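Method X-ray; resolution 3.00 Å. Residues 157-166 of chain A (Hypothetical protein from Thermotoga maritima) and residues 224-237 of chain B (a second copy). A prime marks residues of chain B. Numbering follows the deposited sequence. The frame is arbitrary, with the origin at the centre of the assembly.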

ATOM      1  N   LYS A 157     -14.938 -17.550   0.320  1.00 40.15           N
ATOM      2  CA  LYS A 157     -15.037 -16.209   0.870  1.00 39.93           C
ATOM      3  C   LYS A 157     -13.952 -15.937   1.910  1.00 39.93           C
ATOM      4  O   LYS A 157     -13.555 -14.782   2.109  1.00 39.21           O
ATOM      5  CB  LYS A 157     -16.430 -16.008   1.466  1.00 40.32           C
ATOM      6  CG  LYS A 157     -16.812 -14.559   1.646  1.00 38.91           C
ATOM      7  CD  LYS A 157     -18.309 -14.378   1.557  1.00 37.40           C
ATOM      8  CE  LYS A 157     -18.689 -12.909   1.659  1.00 37.50           C
ATOM      9  NZ  LYS A 157     -17.923 -12.090   0.693  1.00 35.88           N
ATOM     10  N   LYS A 158     -13.481 -17.001   2.570  1.00 40.40           N
ATOM     11  CA  LYS A 158     -12.410 -16.894   3.573  1.00 38.86           C
ATOM     12  C   LYS A 158     -11.095 -16.536   2.890  1.00 36.09           C
ATOM     13  O   LYS A 158     -10.278 -15.807   3.445  1.00 35.03           O
ATOM     14  CB  LYS A 158     -12.235 -18.206   4.340  1.00 41.67           C
ATOM     15  CG  LYS A 158     -13.276 -18.432   5.421  1.00 45.88           C
ATOM     16  CD  LYS A 158     -13.024 -19.708   6.225  1.00 48.20           C
ATOM     17  CE  LYS A 158     -13.123 -20.959   5.353  1.00 50.36           C
ATOM     18  NZ  LYS A 158     -13.133 -22.227   6.150  1.00 50.41           N
ATOM     19  N   ALA A 159     -10.889 -17.068   1.689  1.00 34.10           N
ATOM     20  CA  ALA A 159      -9.689 -16.759   0.925  1.00 33.64           C
ATOM     21  C   ALA A 159      -9.769 -15.279   0.583  1.00 32.55           C
ATOM     22  O   ALA A 159      -8.852 -14.504   0.870  1.00 33.87           O
ATOM     23  CB  ALA A 159      -9.650 -17.576  -0.348  1.00 33.85           C
ATOM     24  N   TYR A 160     -10.888 -14.906  -0.028  1.00 30.22           N
ATOM     25  CA  TYR A 160     -11.176 -13.536  -0.433  1.00 27.91           C
ATOM     26  C   TYR A 160     -10.896 -12.542   0.695  1.00 27.52           C
ATOM     27  O   TYR A 160     -10.153 -11.575   0.517  1.00 26.68           O
ATOM     28  CB  TYR A 160     -12.634 -13.479  -0.844  1.00 25.93           C
ATOM     29  CG  TYR A 160     -13.260 -12.116  -0.965  1.00 24.30           C
ATOM     30  CD1 TYR A 160     -13.294 -11.444  -2.193  1.00 24.13           C
ATOM     31  CD2 TYR A 160     -13.958 -11.562   0.110  1.00 23.46           C
ATOM     32  CE1 TYR A 160     -14.036 -10.261  -2.352  1.00 23.40           C
ATOM     33  CE2 TYR A 160     -14.693 -10.389  -0.033  1.00 22.96           C
ATOM     34  CZ  TYR A 160     -14.735  -9.748  -1.266  1.00 23.68           C
ATOM     35  OH  TYR A 160     -15.518  -8.628  -1.407  1.00 25.32           O
ATOM     36  N   HIS A 161     -11.489 -12.784   1.858  1.00 27.77           N
ATOM     37  CA  HIS A 161     -11.277 -11.896   2.997  1.00 27.34           C
ATOM     38  C   HIS A 161      -9.790 -11.849   3.358  1.00 26.25           C
ATOM     39  O   HIS A 161      -9.236 -10.774   3.611  1.00 25.37           O
ATOM     40  CB  HIS A 161     -12.109 -12.356   4.206  1.00 27.64           C
ATOM     41  CG  HIS A 161     -11.939 -11.491   5.421  1.00 29.66           C
ATOM     42  ND1 HIS A 161     -12.114 -10.122   5.393  1.00 30.59           N
ATOM     43  CD2 HIS A 161     -11.604 -11.801   6.698  1.00 29.80           C
ATOM     44  CE1 HIS A 161     -11.893  -9.625   6.600  1.00 30.34           C
ATOM     45  NE2 HIS A 161     -11.581 -10.622   7.409  1.00 30.45           N
ATOM     46  N   LEU A 162      -9.147 -13.018   3.377  1.00 26.05           N
ATOM     47  CA  LEU A 162      -7.723 -13.108   3.690  1.00 25.15           C
ATOM     48  C   LEU A 162      -7.016 -12.030   2.862  1.00 25.20           C
ATOM     49  O   LEU A 162      -6.325 -11.164   3.400  1.00 26.15           O
ATOM     50  CB  LEU A 162      -7.185 -14.492   3.313  1.00 24.07           C
ATOM     51  CG  LEU A 162      -5.981 -15.032   4.095  1.00 24.51           C
ATOM     52  CD1 LEU A 162      -5.420 -16.233   3.354  1.00 22.40           C
ATOM     53  CD2 LEU A 162      -4.912 -13.961   4.252  1.00 23.65           C
ATOM     54  N   ALA A 163      -7.228 -12.084   1.550  1.00 23.96           N
ATOM     55  CA  ALA A 163      -6.636 -11.138   0.618  1.00 23.49           C
ATOM     56  C   ALA A 163      -6.816  -9.697   1.083  1.00 23.50           C
ATOM     57  O   ALA A 163      -5.851  -8.937   1.154  1.00 24.88           O
ATOM     58  CB  ALA A 163      -7.251 -11.328  -0.786  1.00 21.22           C
ATOM     59  N   ALA A 164      -8.046  -9.314   1.404  1.00 23.16           N
ATOM     60  CA  ALA A 164      -8.298  -7.945   1.838  1.00 22.67           C
ATOM     61  C   ALA A 164      -7.434  -7.591   3.044  1.00 20.41           C
ATOM     62  O   ALA A 164      -6.923  -6.478   3.138  1.00 20.18           O
ATOM     63  CB  ALA A 164      -9.803  -7.743   2.163  1.00 21.96           C
ATOM     64  N   VAL A 165      -7.265  -8.549   3.953  1.00 17.91           N
ATOM     65  CA  VAL A 165      -6.470  -8.337   5.164  1.00 17.28           C
ATOM     66  C   VAL A 165      -5.007  -7.997   4.876  1.00 15.49           C
ATOM     67  O   VAL A 165      -4.414  -7.115   5.508  1.00 15.16           O
ATOM     68  CB  VAL A 165      -6.503  -9.583   6.070  1.00 17.78           C
ATOM     69  CG1 VAL A 165      -5.664  -9.349   7.310  1.00 17.67           C
ATOM     70  CG2 VAL A 165      -7.923  -9.890   6.459  1.00 20.66           C
ATOM     71  N   ILE A 166      -4.438  -8.730   3.929  1.00 13.94           N
ATOM     72  CA  ILE A 166      -3.066  -8.559   3.507  1.00 11.52           C
ATOM     73  C   ILE A 166      -2.866  -7.169   2.901  1.00 14.17           C
ATOM     74  O   ILE A 166      -1.870  -6.491   3.165  1.00 14.28           O
ATOM     75  CB  ILE A 166      -2.736  -9.653   2.502  1.00  9.20           C
ATOM     76  CG1 ILE A 166      -2.914 -10.993   3.210  1.00 10.99           C
ATOM     77  CG2 ILE A 166      -1.323  -9.502   1.966  1.00 10.77           C
ATOM     78  CD1 ILE A 166      -2.619 -12.211   2.369  1.00 13.63           C
TER
ATOM     79  N   GLN B 224     -10.877 -16.400  15.856  1.00 26.79           N
ATOM     80  CA  GLN B 224     -11.291 -17.573  15.107  1.00 23.86           C
ATOM     81  C   GLN B 224     -11.152 -17.257  13.651  1.00 23.29           C
ATOM     82  O   GLN B 224     -11.079 -18.156  12.817  1.00 23.86           O
ATOM     83  CB  GLN B 224     -12.730 -17.967  15.394  1.00 21.83           C
ATOM     84  CG  GLN B 224     -12.977 -19.409  15.054  1.00 19.69           C
ATOM     85  CD  GLN B 224     -14.426 -19.751  14.961  1.00 19.45           C
ATOM     86  OE1 GLN B 224     -15.239 -19.290  15.754  1.00 19.62           O
ATOM     87  NE2 GLN B 224     -14.765 -20.581  13.995  1.00 21.28           N
ATOM     88  N   VAL B 225     -11.126 -15.963  13.353  1.00 22.84           N
ATOM     89  CA  VAL B 225     -10.951 -15.496  11.983  1.00 22.98           C
ATOM     90  C   VAL B 225      -9.443 -15.538  11.682  1.00 21.31           C
ATOM     91  O   VAL B 225      -9.035 -15.975  10.609  1.00 20.92           O
ATOM     92  CB  VAL B 225     -11.537 -14.043  11.785  1.00 21.77           C
ATOM     93  CG1 VAL B 225     -11.026 -13.442  10.504  1.00 20.91           C
ATOM     94  CG2 VAL B 225     -13.055 -14.094  11.725  1.00 20.15           C
ATOM     95  N   VAL B 226      -8.613 -15.123  12.637  1.00 20.15           N
ATOM     96  CA  VAL B 226      -7.183 -15.157  12.403  1.00 21.45           C
ATOM     97  C   VAL B 226      -6.708 -16.590  12.226  1.00 23.29           C
ATOM     98  O   VAL B 226      -5.906 -16.881  11.338  1.00 24.89           O
ATOM     99  CB  VAL B 226      -6.399 -14.521  13.543  1.00 18.37           C
ATOM    100  CG1 VAL B 226      -4.922 -14.848  13.386  1.00 17.62           C
ATOM    101  CG2 VAL B 226      -6.592 -13.012  13.530  1.00 17.03           C
ATOM    102  N   GLU B 227      -7.210 -17.487  13.063  1.00 24.93           N
ATOM    103  CA  GLU B 227      -6.828 -18.893  12.996  1.00 26.95           C
ATOM    104  C   GLU B 227      -7.338 -19.583  11.727  1.00 26.68           C
ATOM    105  O   GLU B 227      -6.591 -20.296  11.057  1.00 26.12           O
ATOM    106  CB  GLU B 227      -7.330 -19.619  14.254  1.00 29.96           C
ATOM    107  CG  GLU B 227      -7.085 -21.140  14.319  1.00 34.55           C
ATOM    108  CD  GLU B 227      -5.624 -21.562  14.101  1.00 37.74           C
ATOM    109  OE1 GLU B 227      -4.699 -20.736  14.285  1.00 39.19           O
ATOM    110  OE2 GLU B 227      -5.399 -22.744  13.756  1.00 39.05           O
ATOM    111  N   GLU B 228      -8.604 -19.379  11.384  1.00 26.77           N
ATOM    112  CA  GLU B 228      -9.122 -20.017  10.185  1.00 27.67           C
ATOM    113  C   GLU B 228      -8.399 -19.500   8.944  1.00 30.11           C
ATOM    114  O   GLU B 228      -8.202 -20.243   7.982  1.00 31.84           O
ATOM    115  CB  GLU B 228     -10.640 -19.824  10.075  1.00 25.17           C
ATOM    116  CG  GLU B 228     -11.408 -21.015  10.643  1.00 24.36           C
ATOM    117  CD  GLU B 228     -12.907 -20.792  10.816  1.00 24.36           C
ATOM    118  OE1 GLU B 228     -13.569 -21.661  11.429  1.00 25.46           O
ATOM    119  OE2 GLU B 228     -13.440 -19.767  10.352  1.00 23.23           O
ATOM    120  N   GLU B 229      -7.980 -18.238   8.971  1.00 30.93           N
ATOM    121  CA  GLU B 229      -7.264 -17.661   7.836  1.00 31.78           C
ATOM    122  C   GLU B 229      -5.792 -18.098   7.825  1.00 33.11           C
ATOM    123  O   GLU B 229      -5.078 -17.903   6.828  1.00 33.41           O
ATOM    124  CB  GLU B 229      -7.365 -16.132   7.847  1.00 29.92           C
ATOM    125  CG  GLU B 229      -8.733 -15.604   7.449  1.00 29.08           C
ATOM    126  CD  GLU B 229      -8.868 -14.103   7.664  1.00 29.87           C
ATOM    127  OE1 GLU B 229      -8.603 -13.629   8.783  1.00 31.55           O
ATOM    128  OE2 GLU B 229      -9.242 -13.382   6.720  1.00 31.00           O
ATOM    129  N   ARG B 230      -5.327 -18.685   8.923  1.00 31.28           N
ATOM    130  CA  ARG B 230      -3.959 -19.151   8.927  1.00 30.70           C
ATOM    131  C   ARG B 230      -3.934 -20.423   8.094  1.00 29.87           C
ATOM    132  O   ARG B 230      -2.975 -20.679   7.364  1.00 30.77           O
ATOM    133  CB  ARG B 230      -3.460 -19.461  10.333  1.00 31.46           C
ATOM    134  CG  ARG B 230      -1.966 -19.220  10.462  1.00 33.97           C
ATOM    135  CD  ARG B 230      -1.308 -19.988  11.583  1.00 35.21           C
ATOM    136  NE  ARG B 230      -0.943 -21.333  11.150  1.00 39.74           N
ATOM    137  CZ  ARG B 230      -0.238 -22.198  11.878  1.00 41.59           C
ATOM    138  NH1 ARG B 230       0.190 -21.856  13.091  1.00 42.64           N
ATOM    139  NH2 ARG B 230       0.033 -23.408  11.393  1.00 41.20           N
ATOM    140  N   ARG B 231      -4.998 -21.215   8.203  1.00 28.96           N
ATOM    141  CA  ARG B 231      -5.106 -22.469   7.450  1.00 28.37           C
ATOM    142  C   ARG B 231      -5.326 -22.151   5.973  1.00 27.74           C
ATOM    143  O   ARG B 231      -4.854 -22.868   5.086  1.00 26.54           O
ATOM    144  CB  ARG B 231      -6.276 -23.318   7.988  1.00 30.07           C
ATOM    145  N   GLU B 232      -6.041 -21.053   5.731  1.00 28.57           N
ATOM    146  CA  GLU B 232      -6.373 -20.592   4.388  1.00 28.30           C
ATOM    147  C   GLU B 232      -5.125 -19.988   3.772  1.00 27.60           C
ATOM    148  O   GLU B 232      -4.949 -20.005   2.557  1.00 27.62           O
ATOM    149  CB  GLU B 232      -7.504 -19.562   4.468  1.00 29.11           C
ATOM    150  CG  GLU B 232      -8.149 -19.219   3.137  1.00 33.23           C
ATOM    151  CD  GLU B 232      -8.759 -20.426   2.418  1.00 35.20           C
ATOM    152  OE1 GLU B 232      -8.020 -21.145   1.710  1.00 33.33           O
ATOM    153  OE2 GLU B 232      -9.984 -20.656   2.565  1.00 37.87           O
ATOM    154  N   TYR B 233      -4.257 -19.452   4.625  1.00 28.13           N
ATOM    155  CA  TYR B 233      -2.999 -18.878   4.163  1.00 28.82           C
ATOM    156  C   TYR B 233      -2.119 -20.058   3.752  1.00 28.98           C
ATOM    157  O   TYR B 233      -1.575 -20.096   2.642  1.00 29.36           O
ATOM    158  CB  TYR B 233      -2.313 -18.109   5.293  1.00 27.52           C
ATOM    159  CG  TYR B 233      -1.022 -17.432   4.893  1.00 26.14           C
ATOM    160  CD1 TYR B 233      -0.996 -16.079   4.594  1.00 25.49           C
ATOM    161  CD2 TYR B 233       0.172 -18.155   4.781  1.00 26.64           C
ATOM    162  CE1 TYR B 233       0.180 -15.455   4.189  1.00 26.65           C
ATOM    163  CE2 TYR B 233       1.358 -17.540   4.374  1.00 25.28           C
ATOM    164  CZ  TYR B 233       1.351 -16.188   4.075  1.00 25.83           C
ATOM    165  OH  TYR B 233       2.489 -15.562   3.619  1.00 24.77           O
ATOM    166  N   GLU B 234      -2.004 -21.030   4.657  1.00 29.33           N
ATOM    167  CA  GLU B 234      -1.188 -22.211   4.402  1.00 30.60           C
ATOM    168  C   GLU B 234      -1.626 -22.951   3.163  1.00 29.72           C
ATOM    169  O   GLU B 234      -0.795 -23.352   2.360  1.00 30.19           O
ATOM    170  CB  GLU B 234      -1.226 -23.177   5.577  1.00 30.41           C
ATOM    171  CG  GLU B 234      -0.206 -24.298   5.434  1.00 32.20           C
ATOM    172  CD  GLU B 234      -0.176 -25.248   6.627  1.00 34.19           C
ATOM    173  OE1 GLU B 234       0.810 -26.008   6.755  1.00 34.72           O
ATOM    174  OE2 GLU B 234      -1.134 -25.244   7.436  1.00 35.91           O
ATOM    175  N   LYS B 235      -2.932 -23.142   3.016  1.00 29.55           N
ATOM    176  CA  LYS B 235      -3.460 -23.838   1.846  1.00 29.85           C
ATOM    177  C   LYS B 235      -3.087 -23.151   0.535  1.00 27.79           C
ATOM    178  O   LYS B 235      -2.725 -23.817  -0.431  1.00 27.67           O
ATOM    179  CB  LYS B 235      -4.992 -23.973   1.929  1.00 31.40           C
ATOM    180  CG  LYS B 235      -5.473 -24.930   3.005  1.00 34.20           C
ATOM    181  CD  LYS B 235      -6.992 -25.025   3.056  1.00 37.85           C
ATOM    182  CE  LYS B 235      -7.456 -25.844   4.279  1.00 39.92           C
ATOM    183  NZ  LYS B 235      -8.946 -25.830   4.536  1.00 39.23           N
ATOM    184  N   ILE B 236      -3.169 -21.828   0.495  1.00 26.18           N
ATOM    185  CA  ILE B 236      -2.848 -21.125  -0.731  1.00 26.96           C
ATOM    186  C   ILE B 236      -1.357 -21.037  -1.012  1.00 27.52           C
ATOM    187  O   ILE B 236      -0.933 -21.129  -2.167  1.00 26.85           O
ATOM    188  CB  ILE B 236      -3.454 -19.707  -0.752  1.00 27.26           C
ATOM    189  CG1 ILE B 236      -4.989 -19.818  -0.777  1.00 28.80           C
ATOM    190  CG2 ILE B 236      -2.934 -18.936  -1.972  1.00 26.53           C
ATOM    191  CD1 ILE B 236      -5.739 -18.548  -1.097  1.00 26.11           C
ATOM    192  N   PHE B 237      -0.555 -20.859   0.031  1.00 28.37           N
ATOM    193  CA  PHE B 237       0.889 -20.779  -0.156  1.00 28.22           C
ATOM    194  C   PHE B 237       1.444 -22.075   0.385  1.00 28.98           C
ATOM    195  O   PHE B 237       0.742 -23.076   0.369  1.00 30.93           O
ATOM    196  CB  PHE B 237       1.436 -19.539   0.554  1.00 27.33           C
ATOM    197  CG  PHE B 237       0.728 -18.276   0.145  1.00 26.32           C
ATOM    198  CD1 PHE B 237      -0.028 -17.559   1.064  1.00 26.02           C
ATOM    199  CD2 PHE B 237       0.711 -17.881  -1.195  1.00 26.67           C
ATOM    200  CE1 PHE B 237      -0.801 -16.474   0.656  1.00 26.55           C
ATOM    201  CE2 PHE B 237      -0.061 -16.794  -1.621  1.00 27.81           C
ATOM    202  CZ  PHE B 237      -0.821 -16.090  -0.693  1.00 27.60           C
TER

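Two helices from separate copies cross almost at right angles, 96° between their N-to-C directions, with axes 9.6 Å apart at closest approach. The helices come closest where Ala159 faces Glu232′ (CA to CA 6.1 Å) and Leu162 faces Glu229′ (CA to CA 6.2 Å). Together the stretches bury 519 Å², with no hydrogen bond between them, so packing does the work here.

At Ala159, with only a methyl for a side chain, the second helix is near: Glu232′ CG lies 3.6 Å from Ala159 CA, and Ile236′ CD1 meets Ala159 CB at 4.1 Å. Leu162, pointing toward the partner with chi1 and chi2 both t, reaches the backbone itself, its CD1 3.7 Å from Tyr233′ N and 4.1 Å from Tyr233′ CB; its CD2 lies at the edge of the tyrosine ring.

The knob is an acid. Glu229′ leaves its helix sideways, but its end comes nearer, among Lys158, His161, Leu162 and Val165. Leu162 and Glu229′ are both buried; the leucine suits an apolar place, while the carboxylate finds no hydrogen bond across the contact. Glu229′ OE2 stands 3.4 Å from Leu162 N, at a poor angle for bonding; that amide serves Lys158 O.

Lys158 lays its aliphatic chain beside two carboxylates: its CB lies 3.8 Å from Glu232′ OE2 and its CD 4.1 Å from Glu228′ OE2.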